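Local coordinates for protein oxidoreductase, Gfo/Idh/MocA family (Pseudomonas syringae pv. tomato, PDB 3DTY) that probably acts as a nucleotide-dependent oxidoreductase with an NAD-binding Rossmann domain, and binds magnesium, at residues A[248-251]-A[255-258]. Numbering follows the deposited sequence.
Sequences LMEY and AMGM
M249 and G257 pair near the turn end of a beta hairpin, where strands 244-251 and 256-262 run antiparallel in the large mixed sheet of the C-terminal alpha/beta domain. Backbone bonds set the register. Two of them, M249 N to G257 O (2.6 Å) and G257 N to M249 O (2.8 Å), make this an antiparallel hydrogen-bonded pair. Towards the turn, Y251 N donates to A255 O (2.9 Å), and a water bridges that same oxygen to Y251 O.

Aromatic packing occupies the face of M249. Here the Y251 ring turns an edge to the A255-M256 peptide, CE2 lying 3.4 Å from M256 O and 3.5 Å from G257 CA. With no side chain, G257 lets the ring come this close. The small methyl of A255 fits beside CD2 of the same ring, while V169 and M171 of strand 166-174 also touch Y251.

The other face carries L248, E250, M256 and M258, and a second subunit packs here, with its S230 against L248 and M256. The carboxylate of E250 forms a salt bridge with R226, leaving its aliphatic part for M256. The unbranched, flexible methionine chain, modelled as selenomethionine, suits this place between E250 and L248: bends at chi2 (-67°) and chi3 (-61°) fold M256 back over strand 244-251, so that SE rests 3.5 Å from E250 CG and CE lies 4.0 Å from L248 CD1.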
# COMPACT_ATOMS: atom_id res chain seq x y z
N LEU A 248 6.76 -27.76 -3.31
CA LEU A 248 8.09 -27.39 -2.84
C LEU A 248 9.10 -28.01 -3.80
O LEU A 248 9.02 -29.19 -4.13
CB LEU A 248 8.34 -27.89 -1.41
CG LEU A 248 9.70 -27.47 -0.85
CD1 LEU A 248 9.81 -25.96 -0.86
CD2 LEU A 248 9.88 -28.00 0.57
N MSE A 249 10.06 -27.19 -4.25
CA MSE A 249 11.05 -27.63 -5.21
C MSE A 249 12.48 -27.37 -4.80
O MSE A 249 12.79 -26.38 -4.13
CB MSE A 249 10.83 -26.94 -6.55
CG MSE A 249 9.49 -27.26 -7.18
SE MSE A 249 9.19 -26.07 -8.67
CE MSE A 249 8.65 -24.55 -7.65
N GLU A 250 13.36 -28.26 -5.23
CA GLU A 250 14.78 -28.14 -4.99
C GLU A 250 15.42 -27.91 -6.35
O GLU A 250 15.30 -28.74 -7.25
CB GLU A 250 15.34 -29.41 -4.35
CG GLU A 250 15.66 -29.29 -2.87
CD GLU A 250 16.19 -30.59 -2.27
OE1 GLU A 250 16.96 -31.29 -2.97
OE2 GLU A 250 15.86 -30.89 -1.11
N TYR A 251 16.08 -26.77 -6.51
CA TYR A 251 16.74 -26.44 -7.76
C TYR A 251 18.16 -27.00 -7.72
O TYR A 251 18.77 -27.10 -6.65
CB TYR A 251 16.82 -24.93 -7.92
CG TYR A 251 15.48 -24.25 -8.16
CD1 TYR A 251 14.81 -24.41 -9.37
CD2 TYR A 251 14.91 -23.42 -7.19
CE1 TYR A 251 13.60 -23.76 -9.62
CE2 TYR A 251 13.70 -22.77 -7.42
CZ TYR A 251 13.05 -22.94 -8.64
OH TYR A 251 11.87 -22.29 -8.87
N ALA A 255 19.32 -23.74 -4.53
CA ALA A 255 18.19 -22.83 -4.38
C ALA A 255 16.91 -23.62 -4.14
O ALA A 255 16.80 -24.79 -4.50
CB ALA A 255 18.06 -21.96 -5.63
N MSE A 256 15.93 -22.96 -3.52
CA MSE A 256 14.66 -23.61 -3.22
C MSE A 256 13.53 -22.87 -3.94
O MSE A 256 13.66 -21.69 -4.24
CB MSE A 256 14.40 -23.60 -1.72
CG MSE A 256 15.48 -24.28 -0.91
SE MSE A 256 15.51 -26.19 -1.26
CE MSE A 256 13.72 -26.66 -0.68
N GLY A 257 12.44 -23.59 -4.21
CA GLY A 257 11.31 -22.98 -4.88
C GLY A 257 10.01 -23.45 -4.26
O GLY A 257 9.90 -24.59 -3.81
N MSE A 258 9.03 -22.55 -4.22
CA MSE A 258 7.73 -22.89 -3.66
C MSE A 258 6.62 -22.28 -4.51
O MSE A 258 6.71 -21.12 -4.92
CB MSE A 258 7.62 -22.37 -2.23
CG MSE A 258 6.24 -22.57 -1.62
SE MSE A 258 6.21 -22.14 0.28
CE MSE A 258 6.17 -20.19 0.14
O HOH W 1 18.09 -27.30 -4.10